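Local coordinates for single-stranded DNA-binding protein (Mycobacterium smegmatis, PDB 5GQO) that probably binds single-stranded DNA, as a four-chain assembly of OB-fold subunits and a second paralogue of its kind in this mycobacterium, at residues Val76-Trp79 with Gly80-Arg84. Sequence-based numbering, arbitrary orientation.
Sequences VNCW and GNLAR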
ATOM      1  N   VAL B  76     -15.153  -6.376   5.265  1.00 35.17           N
ATOM      2  CA  VAL B  76     -14.765  -6.537   3.867  1.00 36.93           C
ATOM      3  C   VAL B  76     -16.020  -6.828   3.064  1.00 40.49           C
ATOM      4  O   VAL B  76     -16.839  -7.626   3.497  1.00 43.39           O
ATOM      5  CB  VAL B  76     -13.833  -7.731   3.695  1.00 34.01           C
ATOM      6  CG1 VAL B  76     -13.390  -7.834   2.270  1.00 35.48           C
ATOM      7  CG2 VAL B  76     -12.631  -7.588   4.603  1.00 36.55           C
ATOM      8  N   ASN B  77     -16.152  -6.218   1.892  1.00 39.23           N
ATOM      9  CA  ASN B  77     -17.294  -6.424   1.044  1.00 37.89           C
ATOM     10  C   ASN B  77     -16.818  -6.987  -0.270  1.00 37.94           C
ATOM     11  O   ASN B  77     -16.066  -6.341  -0.959  1.00 40.47           O
ATOM     12  CB  ASN B  77     -17.962  -5.115   0.719  1.00 39.10           C
ATOM     13  CG  ASN B  77     -18.523  -4.423   1.913  1.00 41.07           C
ATOM     14  OD1 ASN B  77     -19.105  -5.025   2.796  1.00 43.67           O
ATOM     15  ND2 ASN B  77     -18.373  -3.118   1.933  1.00 44.79           N
ATOM     16  N   CYS B  78     -17.297  -8.168  -0.647  1.00 38.50           N
ATOM     17  CA  CYS B  78     -17.006  -8.715  -1.940  1.00 37.65           C
ATOM     18  C   CYS B  78     -18.269  -8.749  -2.823  1.00 40.17           C
ATOM     19  O   CYS B  78     -19.373  -9.022  -2.360  1.00 38.73           O
ATOM     20  CB  CYS B  78     -16.482 -10.120  -1.751  1.00 40.77           C
ATOM     21  SG  CYS B  78     -15.167 -10.253  -0.552  1.00 39.63           S
ATOM     22  N   TRP B  79     -18.085  -8.488  -4.102  1.00 39.68           N
ATOM     23  CA  TRP B  79     -19.173  -8.348  -5.044  1.00 41.92           C
ATOM     24  C   TRP B  79     -18.878  -9.224  -6.233  1.00 42.11           C
ATOM     25  O   TRP B  79     -17.724  -9.505  -6.543  1.00 43.62           O
ATOM     26  CB  TRP B  79     -19.268  -6.883  -5.554  1.00 44.37           C
ATOM     27  CG  TRP B  79     -19.644  -5.868  -4.518  1.00 43.45           C
ATOM     28  CD1 TRP B  79     -18.806  -5.084  -3.793  1.00 45.44           C
ATOM     29  CD2 TRP B  79     -20.965  -5.522  -4.112  1.00 49.10           C
ATOM     30  NE1 TRP B  79     -19.526  -4.295  -2.922  1.00 44.32           N
ATOM     31  CE2 TRP B  79     -20.858  -4.551  -3.108  1.00 48.09           C
ATOM     32  CE3 TRP B  79     -22.238  -5.943  -4.501  1.00 53.34           C
ATOM     33  CZ2 TRP B  79     -21.981  -3.997  -2.493  1.00 51.51           C
ATOM     34  CZ3 TRP B  79     -23.357  -5.405  -3.871  1.00 49.67           C
ATOM     35  CH2 TRP B  79     -23.220  -4.435  -2.897  1.00 53.04           C
ATOM     36  N   GLY B  80     -19.913  -9.633  -6.939  1.00 42.54           N
ATOM     37  CA  GLY B  80     -19.707 -10.245  -8.253  1.00 41.53           C
ATOM     38  C   GLY B  80     -19.029 -11.591  -8.191  1.00 40.57           C
ATOM     39  O   GLY B  80     -19.274 -12.411  -7.273  1.00 42.78           O
ATOM     40  N   ASN B  81     -18.150 -11.813  -9.152  1.00 42.01           N
ATOM     41  CA  ASN B  81     -17.350 -13.000  -9.156  1.00 48.63           C
ATOM     42  C   ASN B  81     -16.516 -13.202  -7.860  1.00 53.56           C
ATOM     43  O   ASN B  81     -16.247 -14.347  -7.465  1.00 49.86           O
ATOM     44  CB  ASN B  81     -16.457 -12.942 -10.376  1.00 53.25           C
ATOM     45  CG  ASN B  81     -17.219 -13.254 -11.649  1.00 60.31           C
ATOM     46  OD1 ASN B  81     -18.118 -14.101 -11.666  1.00 67.82           O
ATOM     47  ND2 ASN B  81     -16.864 -12.589 -12.718  1.00 60.74           N
ATOM     48  N   LEU B  82     -16.115 -12.092  -7.228  1.00 46.95           N
ATOM     49  CA  LEU B  82     -15.342 -12.164  -6.037  1.00 46.20           C
ATOM     50  C   LEU B  82     -16.207 -12.672  -4.907  1.00 44.23           C
ATOM     51  O   LEU B  82     -15.758 -13.469  -4.098  1.00 41.99           O
ATOM     52  CB  LEU B  82     -14.712 -10.815  -5.686  1.00 43.94           C
ATOM     53  CG  LEU B  82     -13.846 -10.816  -4.427  1.00 47.34           C
ATOM     54  CD1 LEU B  82     -12.703 -11.794  -4.560  1.00 46.05           C
ATOM     55  CD2 LEU B  82     -13.284  -9.420  -4.188  1.00 54.22           C
ATOM     56  N   ALA B  83     -17.453 -12.243  -4.851  1.00 46.49           N
ATOM     57  CA  ALA B  83     -18.380 -12.784  -3.849  1.00 48.05           C
ATOM     58  C   ALA B  83     -18.557 -14.288  -4.024  1.00 47.06           C
ATOM     59  O   ALA B  83     -18.656 -15.027  -3.053  1.00 48.28           O
ATOM     60  CB  ALA B  83     -19.714 -12.102  -3.973  1.00 50.73           C
ATOM     61  N   ARG B  84     -18.624 -14.726  -5.272  1.00 47.80           N
ATOM     62  CA  ARG B  84     -18.784 -16.151  -5.570  1.00 53.26           C
ATOM     63  C   ARG B  84     -17.578 -16.990  -5.168  1.00 52.51           C
ATOM     64  O   ARG B  84     -17.723 -17.951  -4.409  1.00 56.01           O
ATOM     65  CB  ARG B  84     -19.211 -16.387  -7.032  1.00 63.70           C
ATOM     66  CG  ARG B  84     -20.734 -16.236  -7.193  1.00 75.95           C
ATOM     67  CD  ARG B  84     -21.283 -16.530  -8.588  1.00 80.62           C
ATOM     68  NE  ARG B  84     -20.950 -15.482  -9.564  1.00 78.28           N
ATOM     69  CZ  ARG B  84     -21.492 -14.254  -9.583  1.00 75.68           C
ATOM     70  NH1 ARG B  84     -22.407 -13.869  -8.687  1.00 70.30           N
ATOM     71  NH2 ARG B  84     -21.113 -13.396 -10.527  1.00 73.52           N
TER
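The backbone O of Trp79 receives two weak hydrogen bonds from Leu82 and Ala83 in the helix. Ala83 N reaches it at 3.2 Å from Trp79 O, with an N-H...O angle of 155°. Leu82 N lies 3.1 Å from Trp79 O but is more bent, at 127°. The last carbonyl of the strand thus takes up the amides three and four residues on. Gly80, with a positive phi that favours glycine, sits at the turn where the chain swings from strand to helix, the two short axes at 109°.

Next to this turn the apolar side chains close up. Leu82 points back at the strand, and its CG sits 3.8 Å from Cys78 CB. With CG anti to its backbone N, Leu82 carries CG and CD2 to Cys78 CB and SG. Ala83 adds its methyl, with CB 3.5 Å from Cys78 O. Val125 touches both Cys78 and Leu82 from strand 124-126, and Ser130 of a second subunit packs on Leu82. The Trp79 side chain starts off away from the helix and touches Gln46 and Arg121.

On the outer side of the helix, Arg84 NH2 bonds Asn81 OD1 at 3.3 Å. The donor sits well above the amide plane. Gly80 O lies over the centre of one guanidinium face, while NH1 makes a salt bridge with Glu47. These contacts probably help fix the rotation of the guanidinium.

Strand 73-79 pairs with strands 46-55 and 117-122, so the turn passes directly from the curled sheet into helix 80-89. A helix entered from the end of the third long strand and followed by the next is characteristic of the OB fold of single-stranded DNA-binding proteins.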